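Local coordinates for protein manganese-dependent ADP-ribose/CDP-alcohol diphosphatase (Danio rerio, PDB 2NXF) that probably hydrolyses ADP-ribose and CDP-alcohols such as CDP-choline, using a dinuclear metal centre of the calcineurin-like phosphoesterase type, at residues R29-A43 with G285-A297. Residues are numbered along the deposited sequence; the frame is centred on the assembly and turned at random.
Sequences RRRYYRGSADLLRDA and GVIETPPHSHAFA. With PO4 (phosphate ion), chain F.
Glu288 OE2 accepts from Arg31 NE at 3.1 Å through its anti lone pair, and a weak bond from Arg31 NH2 completes the salt bridge. The same oxygen takes a third N-H, from ND1 of the zinc ligand His267, which probably fixes the rotation of that imidazole. The extended Arg31 chain carries NH1 on to O2 of a phosphate ion, probably from the crystallisation liquor, 3.4 Å away in a weak bond; Asn96 and His97 also hold it. Nearby, Tyr32 N donates to Ile287 O at 2.9 Å, almost straight (176°), and water 1 donates to both Arg30 O and Glu288 O. The Tyr32 ring receives Pro290 over one face in a CH-pi contact, CA lying 3.6 Å from the centroid, with Arg30 CG against the other.

On helix 35-49, Asp42 OD2 accepts from His294 NE2 at 2.7 Å, in the imidazole plane; Asp42 CG, anti to the backbone N (chi1 -180°), turns the carboxylate to that edge, and Gln46 NE2 also bonds OD2. His294 ND1 accepts from Ala295 N at 3.1 Å, so both ring nitrogens are used, while Leu39 CD2 covers one face and Phe296 CD2 the other. A leucine in place of His294 would probably leave Asp42 OD2 without its ring donor and Ala295 N without this acceptor. Ala43 CB makes a CH-pi contact over the Phe296 face, 3.7 Å from its centroid. These contacts join strand 30-31 and helix 35-49 to strand 295-301 and its preceding loop, with a second-shell carboxylate behind a metal-ligand histidine of the dinuclear calcineurin-like metallophosphoesterase site.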
ATOM      1  N   ARG A  29      -3.669  15.364  13.463  1.00 27.25           N
ATOM      2  CA  ARG A  29      -2.877  14.173  13.735  1.00 27.47           C
ATOM      3  C   ARG A  29      -1.406  14.547  13.832  1.00 27.80           C
ATOM      4  O   ARG A  29      -0.913  15.333  13.024  1.00 29.43           O
ATOM      5  CB  ARG A  29      -3.026  13.148  12.605  1.00 27.27           C
ATOM      6  CG  ARG A  29      -4.464  12.735  12.269  1.00 27.17           C
ATOM      7  CD  ARG A  29      -5.052  11.767  13.276  1.00 26.88           C
ATOM      8  NE  ARG A  29      -6.366  11.298  12.831  1.00 27.51           N
ATOM      9  CZ  ARG A  29      -7.533  11.873  13.116  1.00 28.71           C
ATOM     10  NH1 ARG A  29      -7.610  12.971  13.878  1.00 27.11           N
ATOM     11  NH2 ARG A  29      -8.651  11.340  12.638  1.00 29.21           N
ATOM     12  N   ARG A  30      -0.709  13.953  14.796  1.00 26.89           N
ATOM     13  CA  ARG A  30       0.724  14.175  14.976  1.00 26.56           C
ATOM     14  C   ARG A  30       1.484  13.141  14.163  1.00 26.15           C
ATOM     15  O   ARG A  30       1.028  11.998  14.031  1.00 26.27           O
ATOM     16  CB  ARG A  30       1.078  14.055  16.467  1.00 26.95           C
ATOM     17  CG  ARG A  30       2.543  14.313  16.811  1.00 28.33           C
ATOM     18  CD  ARG A  30       2.676  14.801  18.264  1.00 32.89           C
ATOM     19  NE  ARG A  30       4.073  14.810  18.698  1.00 35.08           N
ATOM     20  CZ  ARG A  30       4.496  15.193  19.899  1.00 36.50           C
ATOM     21  NH1 ARG A  30       3.631  15.617  20.826  1.00 36.55           N
ATOM     22  NH2 ARG A  30       5.793  15.151  20.175  1.00 36.26           N
ATOM     23  N   ARG A  31       2.641  13.537  13.630  1.00 25.20           N
ATOM     24  CA  ARG A  31       3.507  12.622  12.876  1.00 25.49           C
ATOM     25  C   ARG A  31       4.834  12.397  13.608  1.00 24.79           C
ATOM     26  O   ARG A  31       5.587  13.336  13.869  1.00 24.45           O
ATOM     27  CB  ARG A  31       3.689  13.113  11.430  1.00 26.60           C
ATOM     28  CG  ARG A  31       2.412  12.848  10.664  1.00 29.88           C
ATOM     29  CD  ARG A  31       2.440  13.151   9.204  1.00 34.88           C
ATOM     30  NE  ARG A  31       1.102  12.909   8.654  1.00 37.66           N
ATOM     31  CZ  ARG A  31       0.827  12.784   7.361  1.00 38.91           C
ATOM     32  NH1 ARG A  31       1.800  12.855   6.443  1.00 39.50           N
ATOM     33  NH2 ARG A  31      -0.427  12.575   6.984  1.00 39.53           N
ATOM     34  N   TYR A  32       5.081  11.141  13.973  1.00 24.05           N
ATOM     35  CA  TYR A  32       6.157  10.777  14.881  1.00 23.63           C
ATOM     36  C   TYR A  32       7.316  10.228  14.049  1.00 23.34           C
ATOM     37  O   TYR A  32       7.537   9.025  14.005  1.00 23.42           O
ATOM     38  CB  TYR A  32       5.633   9.724  15.859  1.00 23.75           C
ATOM     39  CG  TYR A  32       4.507  10.242  16.728  1.00 22.67           C
ATOM     40  CD1 TYR A  32       4.785  10.931  17.896  1.00 22.15           C
ATOM     41  CD2 TYR A  32       3.166  10.039  16.372  1.00 23.04           C
ATOM     42  CE1 TYR A  32       3.757  11.413  18.705  1.00 23.53           C
ATOM     43  CE2 TYR A  32       2.123  10.514  17.175  1.00 22.71           C
ATOM     44  CZ  TYR A  32       2.429  11.195  18.331  1.00 22.48           C
ATOM     45  OH  TYR A  32       1.429  11.680  19.145  1.00 23.42           O
ATOM     46  N   TYR A  33       8.038  11.129  13.375  1.00 23.02           N
ATOM     47  CA  TYR A  33       8.982  10.732  12.321  1.00 22.72           C
ATOM     48  C   TYR A  33      10.109   9.830  12.836  1.00 23.15           C
ATOM     49  O   TYR A  33      10.409   8.786  12.235  1.00 24.11           O
ATOM     50  CB  TYR A  33       9.561  11.983  11.617  1.00 23.03           C
ATOM     51  CG  TYR A  33       8.503  12.776  10.865  1.00 21.82           C
ATOM     52  CD1 TYR A  33       7.967  12.281   9.639  1.00 25.34           C
ATOM     53  CD2 TYR A  33       8.034  13.994  11.350  1.00 24.73           C
ATOM     54  CE1 TYR A  33       6.993  12.985   8.945  1.00 25.51           C
ATOM     55  CE2 TYR A  33       7.058  14.713  10.632  1.00 25.17           C
ATOM     56  CZ  TYR A  33       6.547  14.190   9.450  1.00 25.48           C
ATOM     57  OH  TYR A  33       5.576  14.875   8.754  1.00 26.88           O
ATOM     58  N   ARG A  34      10.743  10.230  13.932  1.00 23.06           N
ATOM     59  CA  ARG A  34      11.843   9.416  14.472  1.00 23.34           C
ATOM     60  C   ARG A  34      11.338   8.138  15.137  1.00 23.65           C
ATOM     61  O   ARG A  34      11.963   7.078  15.000  1.00 24.97           O
ATOM     62  CB  ARG A  34      12.710  10.218  15.434  1.00 23.55           C
ATOM     63  CG  ARG A  34      13.534  11.284  14.728  1.00 23.22           C
ATOM     64  CD  ARG A  34      14.482  11.942  15.724  1.00 25.32           C
ATOM     65  NE  ARG A  34      15.267  12.980  15.067  1.00 26.57           N
ATOM     66  CZ  ARG A  34      15.203  14.280  15.344  1.00 28.81           C
ATOM     67  NH1 ARG A  34      14.388  14.736  16.294  1.00 28.38           N
ATOM     68  NH2 ARG A  34      15.970  15.131  14.666  1.00 28.54           N
ATOM     69  N   GLY A  35      10.214   8.241  15.853  1.00 23.30           N
ATOM     70  CA  GLY A  35       9.631   7.101  16.575  1.00 22.73           C
ATOM     71  C   GLY A  35       9.223   5.955  15.667  1.00 22.65           C
ATOM     72  O   GLY A  35       9.161   4.799  16.102  1.00 23.18           O
ATOM     73  N   SER A  36       8.964   6.267  14.399  1.00 22.56           N
ATOM     74  CA  SER A  36       8.560   5.242  13.440  0.50 22.38           C
ATOM     75  C   SER A  36       9.595   4.129  13.335  1.00 23.25           C
ATOM     76  O   SER A  36       9.231   2.969  13.180  1.00 24.39           O
ATOM     77  CB  SER A  36       8.296   5.841  12.063  0.50 22.07           C
ATOM     78  OG  SER A  36       9.480   6.363  11.515  0.50 17.96           O
ATOM     79  N   ALA A  37      10.876   4.483  13.438  1.00 23.87           N
ATOM     80  CA  ALA A  37      11.932   3.467  13.344  1.00 24.44           C
ATOM     81  C   ALA A  37      11.945   2.547  14.572  1.00 24.87           C
ATOM     82  O   ALA A  37      12.308   1.370  14.457  1.00 25.51           O
ATOM     83  CB  ALA A  37      13.290   4.122  13.131  1.00 25.21           C
ATOM     84  N   ASP A  38      11.556   3.084  15.734  1.00 24.13           N
ATOM     85  CA  ASP A  38      11.439   2.298  16.976  1.00 24.44           C
ATOM     86  C   ASP A  38      10.271   1.316  16.873  1.00 24.10           C
ATOM     87  O   ASP A  38      10.396   0.151  17.286  1.00 24.76           O
ATOM     88  CB  ASP A  38      11.245   3.219  18.177  1.00 24.68           C
ATOM     89  CG  ASP A  38      12.441   4.132  18.421  1.00 28.31           C
ATOM     90  OD1 ASP A  38      13.591   3.746  18.106  1.00 29.76           O
ATOM     91  OD2 ASP A  38      12.229   5.244  18.943  1.00 31.87           O
ATOM     92  N   LEU A  39       9.143   1.772  16.323  1.00 23.59           N
ATOM     93  CA  LEU A  39       8.011   0.876  16.103  1.00 23.16           C
ATOM     94  C   LEU A  39       8.378  -0.210  15.083  1.00 23.77           C
ATOM     95  O   LEU A  39       8.061  -1.390  15.277  1.00 23.86           O
ATOM     96  CB  LEU A  39       6.751   1.647  15.651  1.00 23.19           C
ATOM     97  CG  LEU A  39       6.168   2.583  16.726  1.00 22.28           C
ATOM     98  CD1 LEU A  39       4.907   3.254  16.203  1.00 22.85           C
ATOM     99  CD2 LEU A  39       5.834   1.872  18.048  1.00 23.47           C
ATOM    100  N   LEU A  40       9.045   0.181  14.003  1.00 23.45           N
ATOM    101  CA  LEU A  40       9.474  -0.789  12.980  1.00 23.82           C
ATOM    102  C   LEU A  40      10.428  -1.859  13.580  1.00 23.23           C
ATOM    103  O   LEU A  40      10.260  -3.070  13.314  1.00 23.50           O
ATOM    104  CB  LEU A  40      10.150  -0.064  11.810  1.00 23.02           C
ATOM    105  CG  LEU A  40      10.712  -0.967  10.706  1.00 23.62           C
ATOM    106  CD1 LEU A  40       9.620  -1.902  10.164  1.00 24.52           C
ATOM    107  CD2 LEU A  40      11.354  -0.096   9.595  1.00 25.05           C
ATOM    108  N   ARG A  41      11.395  -1.413  14.382  0.50 23.36           N
ATOM    109  CA  ARG A  41      12.346  -2.310  15.051  0.50 23.67           C
ATOM    110  C   ARG A  41      11.622  -3.326  15.933  0.50 23.65           C
ATOM    111  O   ARG A  41      11.955  -4.514  15.931  0.50 23.24           O
ATOM    112  CB  ARG A  41      13.333  -1.496  15.894  0.50 23.49           C
ATOM    113  CG  ARG A  41      14.437  -2.307  16.592  0.50 24.12           C
ATOM    114  CD  ARG A  41      15.434  -1.366  17.269  0.50 25.14           C
ATOM    115  NE  ARG A  41      15.669  -0.179  16.442  0.50 29.46           N
ATOM    116  CZ  ARG A  41      15.364   1.068  16.792  0.50 30.45           C
ATOM    117  NH1 ARG A  41      14.831   1.327  17.981  0.50 31.48           N
ATOM    118  NH2 ARG A  41      15.603   2.062  15.945  0.50 31.16           N
ATOM    119  N   ASP A  42      10.624  -2.853  16.677  1.00 23.62           N
ATOM    120  CA  ASP A  42       9.843  -3.737  17.549  1.00 23.84           C
ATOM    121  C   ASP A  42       8.977  -4.732  16.758  1.00 24.04           C
ATOM    122  O   ASP A  42       8.883  -5.917  17.138  1.00 24.05           O
ATOM    123  CB  ASP A  42       8.974  -2.957  18.523  1.00 24.84           C
ATOM    124  CG  ASP A  42       8.179  -3.883  19.425  1.00 26.03           C
ATOM    125  OD1 ASP A  42       8.761  -4.425  20.398  1.00 26.98           O
ATOM    126  OD2 ASP A  42       6.997  -4.124  19.099  1.00 31.10           O
ATOM    127  N   ALA A  43       8.367  -4.256  15.666  1.00 23.41           N
ATOM    128  CA  ALA A  43       7.583  -5.149  14.790  1.00 23.91           C
ATOM    129  C   ALA A  43       8.485  -6.289  14.285  1.00 23.98           C
ATOM    130  O   ALA A  43       8.117  -7.473  14.331  1.00 23.51           O
ATOM    131  CB  ALA A  43       6.996  -4.379  13.622  1.00 24.50           C
ATOM    132  N   GLY A 285      -1.645   3.668  10.146  1.00 25.63           N
ATOM    133  CA  GLY A 285      -0.283   4.046   9.744  1.00 25.99           C
ATOM    134  C   GLY A 285       0.641   4.230  10.932  1.00 25.74           C
ATOM    135  O   GLY A 285       0.288   4.871  11.937  1.00 25.63           O
ATOM    136  N   VAL A 286       1.841   3.683  10.802  1.00 24.23           N
ATOM    137  CA  VAL A 286       2.857   3.797  11.848  1.00 23.69           C
ATOM    138  C   VAL A 286       3.202   5.251  12.142  1.00 23.78           C
ATOM    139  O   VAL A 286       3.380   5.648  13.315  1.00 23.19           O
ATOM    140  CB  VAL A 286       4.146   3.033  11.420  1.00 23.43           C
ATOM    141  CG1 VAL A 286       5.347   3.429  12.290  1.00 23.58           C
ATOM    142  CG2 VAL A 286       3.910   1.517  11.473  1.00 24.51           C
ATOM    143  N   ILE A 287       3.280   6.060  11.088  1.00 23.18           N
ATOM    144  CA  ILE A 287       3.702   7.461  11.277  1.00 24.05           C
ATOM    145  C   ILE A 287       2.816   8.255  12.236  1.00 24.38           C
ATOM    146  O   ILE A 287       3.303   9.133  12.931  1.00 25.09           O
ATOM    147  CB  ILE A 287       3.877   8.190   9.934  1.00 24.37           C
ATOM    148  CG1 ILE A 287       4.492   9.589  10.115  1.00 23.38           C
ATOM    149  CG2 ILE A 287       2.555   8.263   9.151  1.00 25.66           C
ATOM    150  CD1 ILE A 287       5.907   9.573  10.714  1.00 25.35           C
ATOM    151  N   GLU A 288       1.512   7.949  12.284  1.00 24.85           N
ATOM    152  CA  GLU A 288       0.634   8.717  13.185  1.00 25.45           C
ATOM    153  C   GLU A 288       0.392   8.001  14.513  1.00 26.20           C
ATOM    154  O   GLU A 288      -0.491   8.389  15.272  1.00 25.73           O
ATOM    155  CB  GLU A 288      -0.668   9.093  12.483  1.00 26.19           C
ATOM    156  CG  GLU A 288      -0.396  10.190  11.439  1.00 27.14           C
ATOM    157  CD  GLU A 288      -1.598  10.596  10.620  1.00 30.57           C
ATOM    158  OE1 GLU A 288      -2.726  10.194  10.955  1.00 28.68           O
ATOM    159  OE2 GLU A 288      -1.387  11.342   9.633  1.00 29.16           O
ATOM    160  N   THR A 289       1.200   6.972  14.762  1.00 24.69           N
ATOM    161  CA  THR A 289       1.136   6.180  16.007  1.00 26.95           C
ATOM    162  C   THR A 289       2.175   6.688  17.048  1.00 25.56           C
ATOM    163  O   THR A 289       3.374   6.663  16.755  1.00 25.67           O
ATOM    164  CB  THR A 289       1.373   4.721  15.728  1.00 25.73           C
ATOM    165  OG1 THR A 289       0.490   4.294  14.679  1.00 25.96           O
ATOM    166  CG2 THR A 289       1.136   3.886  16.999  1.00 25.83           C
ATOM    167  N   PRO A 290       1.731   7.131  18.243  1.00 26.56           N
ATOM    168  CA  PRO A 290       2.712   7.594  19.238  1.00 26.11           C
ATOM    169  C   PRO A 290       3.482   6.438  19.867  1.00 26.12           C
ATOM    170  O   PRO A 290       3.068   5.286  19.745  1.00 26.29           O
ATOM    171  CB  PRO A 290       1.846   8.310  20.288  1.00 27.05           C
ATOM    172  CG  PRO A 290       0.528   7.646  20.192  1.00 27.21           C
ATOM    173  CD  PRO A 290       0.342   7.296  18.732  1.00 26.13           C
ATOM    174  N   PRO A 291       4.616   6.738  20.528  1.00 26.53           N
ATOM    175  CA  PRO A 291       5.458   5.696  21.099  1.00 26.33           C
ATOM    176  C   PRO A 291       4.767   4.814  22.138  1.00 26.35           C
ATOM    177  O   PRO A 291       5.235   3.718  22.395  1.00 27.36           O
ATOM    178  CB  PRO A 291       6.582   6.497  21.786  1.00 26.59           C
ATOM    179  CG  PRO A 291       6.665   7.726  21.005  1.00 28.50           C
ATOM    180  CD  PRO A 291       5.220   8.074  20.712  1.00 26.65           C
ATOM    181  N   HIS A 292       3.694   5.304  22.753  1.00 25.78           N
ATOM    182  CA  HIS A 292       2.961   4.484  23.724  1.00 24.89           C
ATOM    183  C   HIS A 292       1.967   3.517  23.061  1.00 24.87           C
ATOM    184  O   HIS A 292       1.259   2.770  23.750  1.00 24.59           O
ATOM    185  CB  HIS A 292       2.260   5.349  24.760  1.00 25.21           C
ATOM    186  CG  HIS A 292       1.310   6.347  24.188  1.00 26.29           C
ATOM    187  ND1 HIS A 292       1.663   7.661  23.956  1.00 25.85           N
ATOM    188  CD2 HIS A 292       0.015   6.228  23.805  1.00 26.60           C
ATOM    189  CE1 HIS A 292       0.621   8.312  23.460  1.00 26.28           C
ATOM    190  NE2 HIS A 292      -0.393   7.465  23.361  1.00 25.65           N
ATOM    191  N   SER A 293       1.919   3.542  21.734  1.00 24.34           N
ATOM    192  CA  SER A 293       0.966   2.729  20.988  1.00 24.42           C
ATOM    193  C   SER A 293       1.732   1.831  19.986  1.00 24.99           C
ATOM    194  O   SER A 293       2.942   1.595  20.147  1.00 24.87           O
ATOM    195  CB  SER A 293      -0.063   3.675  20.324  1.00 25.31           C
ATOM    196  OG  SER A 293      -1.034   2.947  19.590  1.00 25.12           O
ATOM    197  N   HIS A 294       1.046   1.295  18.977  1.00 23.58           N
ATOM    198  CA  HIS A 294       1.709   0.511  17.931  1.00 23.94           C
ATOM    199  C   HIS A 294       0.785   0.439  16.746  1.00 24.01           C
ATOM    200  O   HIS A 294      -0.373   0.839  16.846  1.00 24.42           O
ATOM    201  CB  HIS A 294       1.996  -0.926  18.394  1.00 24.47           C
ATOM    202  CG  HIS A 294       3.349  -1.437  17.995  1.00 25.16           C
ATOM    203  ND1 HIS A 294       3.925  -1.168  16.772  1.00 27.04           N
ATOM    204  CD2 HIS A 294       4.241  -2.204  18.672  1.00 28.39           C
ATOM    205  CE1 HIS A 294       5.112  -1.747  16.708  1.00 27.35           C
ATOM    206  NE2 HIS A 294       5.323  -2.385  17.845  1.00 28.66           N
ATOM    207  N   ALA A 295       1.313  -0.041  15.623  1.00 23.24           N
ATOM    208  CA  ALA A 295       0.491  -0.345  14.435  1.00 24.30           C
ATOM    209  C   ALA A 295       1.204  -1.286  13.496  1.00 24.08           C
ATOM    210  O   ALA A 295       1.974  -0.860  12.635  1.00 24.28           O
ATOM    211  CB  ALA A 295       0.112   0.946  13.681  1.00 24.05           C
ATOM    212  N   PHE A 296       0.968  -2.579  13.672  1.00 24.29           N
ATOM    213  CA  PHE A 296       1.408  -3.544  12.691  1.00 23.48           C
ATOM    214  C   PHE A 296       0.602  -4.810  12.920  1.00 23.98           C
ATOM    215  O   PHE A 296      -0.213  -4.885  13.845  1.00 23.99           O
ATOM    216  CB  PHE A 296       2.932  -3.814  12.772  1.00 24.06           C
ATOM    217  CG  PHE A 296       3.344  -4.722  13.912  1.00 22.52           C
ATOM    218  CD1 PHE A 296       3.651  -6.073  13.687  1.00 25.74           C
ATOM    219  CD2 PHE A 296       3.451  -4.226  15.207  1.00 24.64           C
ATOM    220  CE1 PHE A 296       4.038  -6.920  14.754  1.00 25.14           C
ATOM    221  CE2 PHE A 296       3.858  -5.063  16.281  1.00 24.91           C
ATOM    222  CZ  PHE A 296       4.139  -6.407  16.051  1.00 25.92           C
ATOM    223  N   ALA A 297       0.798  -5.795  12.056  1.00 23.42           N
ATOM    224  CA  ALA A 297       0.082  -7.048  12.234  1.00 23.48           C
ATOM    225  C   ALA A 297       0.907  -8.236  11.750  1.00 24.23           C
ATOM    226  O   ALA A 297       1.934  -8.066  11.058  1.00 24.77           O
ATOM    227  CB  ALA A 297      -1.248  -6.981  11.476  1.00 24.10           C
TER
HETATM  228  P   PO4 F 501       0.433  10.756   3.296  0.80 20.25           P
HETATM  229  O1  PO4 F 501      -0.963  10.875   3.865  0.80 23.38           O
HETATM  230  O2  PO4 F 501       1.067  12.132   3.232  0.80 19.59           O
HETATM  231  O3  PO4 F 501       1.351   9.959   4.204  0.80 17.00           O
HETATM  232  O4  PO4 F 501       0.412  10.091   1.954  0.80 18.50           O
HETATM  233  O   HOH W   1      -1.447  11.044  15.611  1.00 30.34           O
HETATM  234  O   HOH W   2       5.915   6.502  14.507  1.00 17.94           O